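ThiJ/PfpI domain protein (Brachyspira murdochii, PDB 4HCJ) is of unknown specific function but belongs to the DJ-1/PfpI family, binds magnesium and is probably a hydrolase. Local coordinates at residues Thr83-Trp88 against Gly110-Ala115. Numbering follows the deposited sequence.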
ATOM      1  N   THR A  83       3.246  10.930  -8.482  1.00  9.33           N
ATOM      2  CA  THR A  83       4.682  11.137  -8.639  1.00 11.13           C
ATOM      3  C   THR A  83       5.496   9.849  -8.484  1.00 10.37           C
ATOM      4  O   THR A  83       6.641   9.797  -8.896  1.00 12.97           O
ATOM      5  CB  THR A  83       5.220  12.215  -7.644  1.00 13.10           C
ATOM      6  OG1 THR A  83       5.162  11.729  -6.294  1.00 12.68           O
ATOM      7  CG2 THR A  83       4.397  13.503  -7.770  1.00 15.57           C
ATOM      8  N   LEU A  84       4.898   8.818  -7.883  1.00  8.35           N
ATOM      9  CA  LEU A  84       5.559   7.538  -7.620  1.00  8.17           C
ATOM     10  C   LEU A  84       5.127   6.423  -8.567  1.00  7.25           C
ATOM     11  O   LEU A  84       5.688   5.331  -8.525  1.00  7.30           O
ATOM     12  CB  LEU A  84       5.250   7.095  -6.193  1.00  9.61           C
ATOM     13  CG  LEU A  84       5.673   8.049  -5.076  1.00 12.41           C
ATOM     14  CD1 LEU A  84       5.234   7.510  -3.713  1.00 13.43           C
ATOM     15  CD2 LEU A  84       7.169   8.275  -5.119  1.00 13.96           C
ATOM     16  N   TRP A  85       4.148   6.686  -9.424  1.00  7.25           N
ATOM     17  CA  TRP A  85       3.586   5.643 -10.263  1.00  6.80           C
ATOM     18  C   TRP A  85       4.597   4.996 -11.201  1.00  7.26           C
ATOM     19  O   TRP A  85       4.542   3.778 -11.448  1.00  7.79           O
ATOM     20  CB  TRP A  85       2.442   6.219 -11.068  1.00  6.99           C
ATOM     21  CG  TRP A  85       1.165   6.365 -10.340  1.00  6.12           C
ATOM     22  CD1 TRP A  85       0.888   6.028  -9.033  1.00  6.13           C
ATOM     23  CD2 TRP A  85      -0.051   6.856 -10.894  1.00  6.44           C
ATOM     24  NE1 TRP A  85      -0.437   6.289  -8.743  1.00  6.34           N
ATOM     25  CE2 TRP A  85      -1.036   6.782  -9.880  1.00  6.61           C
ATOM     26  CE3 TRP A  85      -0.410   7.347 -12.157  1.00  7.66           C
ATOM     27  CZ2 TRP A  85      -2.357   7.165 -10.104  1.00  7.58           C
ATOM     28  CZ3 TRP A  85      -1.715   7.725 -12.370  1.00  8.29           C
ATOM     29  CH2 TRP A  85      -2.672   7.632 -11.352  1.00  8.43           C
ATOM     30  N   ASP A  86       5.482   5.817 -11.767  1.00  7.50           N
ATOM     31  CA  ASP A  86       6.472   5.328 -12.726  1.00  8.66           C
ATOM     32  C   ASP A  86       7.865   5.203 -12.121  1.00  8.75           C
ATOM     33  O   ASP A  86       8.845   5.108 -12.844  1.00 11.47           O
ATOM     34  CB  ASP A  86       6.497   6.227 -13.971  1.00 11.33           C
ATOM     35  CG  ASP A  86       5.217   6.118 -14.784  1.00 15.79           C
ATOM     36  OD1 ASP A  86       4.655   5.001 -14.886  1.00 16.22           O
ATOM     37  OD2 ASP A  86       4.770   7.153 -15.307  1.00 20.64           O
ATOM     38  N   ASP A  87       7.947   5.185 -10.798  1.00  7.66           N
ATOM     39  CA  ASP A  87       9.230   5.158 -10.122  1.00  7.69           C
ATOM     40  C   ASP A  87       9.715   3.715  -9.953  1.00  7.23           C
ATOM     41  O   ASP A  87       9.019   2.874  -9.384  1.00  7.39           O
ATOM     42  CB  ASP A  87       9.053   5.842  -8.770  1.00  9.01           C
ATOM     43  CG  ASP A  87      10.369   6.158  -8.096  1.00 12.35           C
ATOM     44  OD1 ASP A  87      11.129   5.254  -7.766  1.00 13.57           O
ATOM     45  OD2 ASP A  87      10.642   7.341  -7.875  1.00 18.64           O
ATOM     46  N   TRP A  88      10.923   3.434 -10.435  1.00  7.32           N
ATOM     47  CA  TRP A  88      11.452   2.088 -10.340  1.00  7.85           C
ATOM     48  C   TRP A  88      11.634   1.620  -8.893  1.00  6.97           C
ATOM     49  O   TRP A  88      11.634   0.413  -8.634  1.00  7.46           O
ATOM     50  CB  TRP A  88      12.756   1.936 -11.145  1.00  8.82           C
ATOM     51  CG  TRP A  88      13.925   2.663 -10.577  1.00 10.33           C
ATOM     52  CD1 TRP A  88      14.332   3.923 -10.888  1.00 12.54           C
ATOM     53  CD2 TRP A  88      14.859   2.167  -9.599  1.00 13.07           C
ATOM     54  NE1 TRP A  88      15.452   4.247 -10.165  1.00 14.27           N
ATOM     55  CE2 TRP A  88      15.800   3.192  -9.365  1.00 14.97           C
ATOM     56  CE3 TRP A  88      14.983   0.961  -8.897  1.00 16.82           C
ATOM     57  CZ2 TRP A  88      16.860   3.046  -8.467  1.00 18.54           C
ATOM     58  CZ3 TRP A  88      16.040   0.818  -8.005  1.00 21.78           C
ATOM     59  CH2 TRP A  88      16.952   1.861  -7.790  1.00 21.64           C
ATOM     60  N   GLY A 110      -2.478   4.112  -4.752  1.00  5.39           N
ATOM     61  CA  GLY A 110      -1.364   3.213  -4.511  1.00  5.81           C
ATOM     62  C   GLY A 110      -1.393   1.948  -5.361  1.00  5.45           C
ATOM     63  O   GLY A 110      -0.343   1.376  -5.680  1.00  5.63           O
ATOM     64  N   VAL A 111      -2.594   1.504  -5.748  1.00  5.40           N
ATOM     65  CA  VAL A 111      -2.726   0.291  -6.552  1.00  5.39           C
ATOM     66  C   VAL A 111      -2.002   0.443  -7.896  1.00  5.22           C
ATOM     67  O   VAL A 111      -1.522  -0.545  -8.449  1.00  5.64           O
ATOM     68  CB  VAL A 111      -4.217  -0.084  -6.747  1.00  6.39           C
ATOM     69  CG1 VAL A 111      -4.381  -1.323  -7.625  1.00  6.86           C
ATOM     70  CG2 VAL A 111      -4.878  -0.321  -5.388  1.00  6.61           C
ATOM     71  N   VAL A 112      -1.939   1.667  -8.439  1.00  5.38           N
ATOM     72  CA  VAL A 112      -1.281   1.879  -9.720  1.00  5.60           C
ATOM     73  C   VAL A 112       0.208   1.514  -9.683  1.00  5.27           C
ATOM     74  O   VAL A 112       0.750   1.028 -10.671  1.00  5.84           O
ATOM     75  CB  VAL A 112      -1.528   3.289 -10.260  1.00  6.10           C
ATOM     76  CG1 VAL A 112      -0.782   3.518 -11.575  1.00  6.65           C
ATOM     77  CG2 VAL A 112      -3.020   3.522 -10.435  1.00  7.01           C
ATOM     78  N   ILE A 113       0.879   1.738  -8.548  1.00  5.34           N
ATOM     79  CA  ILE A 113       2.277   1.334  -8.435  1.00  5.93           C
ATOM     80  C   ILE A 113       2.396  -0.173  -8.655  1.00  5.72           C
ATOM     81  O   ILE A 113       3.283  -0.656  -9.364  1.00  6.00           O
ATOM     82  CB  ILE A 113       2.869   1.728  -7.078  1.00  6.15           C
ATOM     83  CG1 ILE A 113       2.923   3.262  -6.955  1.00  7.08           C
ATOM     84  CG2 ILE A 113       4.259   1.119  -6.874  1.00  6.80           C
ATOM     85  CD1 ILE A 113       3.227   3.759  -5.538  1.00  7.86           C
HETATM   86  N   MSE A 114       1.521  -0.924  -7.990  1.00  5.51           N
HETATM   87  CA  MSE A 114       1.505  -2.377  -8.123  1.00  6.11           C
HETATM   88  C   MSE A 114       1.198  -2.824  -9.564  1.00  5.82           C
HETATM   89  O   MSE A 114       1.853  -3.737 -10.100  1.00  6.25           O
HETATM   90  CB  MSE A 114       0.508  -2.959  -7.124  1.00  6.18           C
HETATM   91  CG  MSE A 114       0.946  -2.720  -5.669  1.00  6.39           C
HETATM   92 SE   MSE A 114      -0.488  -2.852  -4.360  0.92  5.14          SE
HETATM   93  CE  MSE A 114      -1.043  -4.700  -4.610  1.00  7.17           C
ATOM     94  N   ALA A 115       0.231  -2.158 -10.193  1.00  5.65           N
ATOM     95  CA  ALA A 115      -0.103  -2.477 -11.570  1.00  6.26           C
ATOM     96  C   ALA A 115       1.101  -2.239 -12.478  1.00  5.86           C
ATOM     97  O   ALA A 115       1.441  -3.075 -13.322  1.00  6.46           O
ATOM     98  CB  ALA A 115      -1.285  -1.637 -12.022  1.00  6.97           C
TER
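Trp-85 and Ile-113 bring the two backbones closest, their CA atoms 4.9 Å apart, where segment 83-88, a loop that runs into helix 88-99, passes the helical segment 110-115. The loop folds through a type I beta turn from Leu-84 to Asp-87, closed by Asp-87 N bonding to Leu-84 O at 3.2 Å, and Asp-87 then N-caps helix 88-99. How a turn can press an aromatic side chain onto a helix is seen at Trp-85: with CG anti to the carbonyl carbon (chi1 -79°), the indole lies across Val-112. Val-112 CG1 sits over one face, 3.6 Å from the centroid of the five-membered ring and 14° off its normal, a CH-pi contact, while CG2 reaches the six-membered ring at 3.7 Å from CZ2. Ile-113 adds the flank: its CG1 approaches Trp-85 CD1 obliquely at 4.0 Å, and its CD1 meets Leu-84 CB at 4.0 Å. Beyond the two segments, His-134 meets the indole ring, Trp-85 NE1 gives a weak hydrogen bond to Ser-109 O, and Trp-85 O accepts bonds from Asn-116 and Gln-91. Were an alanine to stand at Trp-85, Val-112 would probably lose the aromatic face against which CG1 and CG2 pack, and Ser-109 O its weak bond. The contact joins, in the buried interior of this alpha-beta-alpha sandwich of the DJ-1/PfpI family, the loop after strand 72-75 to the helix following strand 103-107, which lies next to 72-75 in the central sheet.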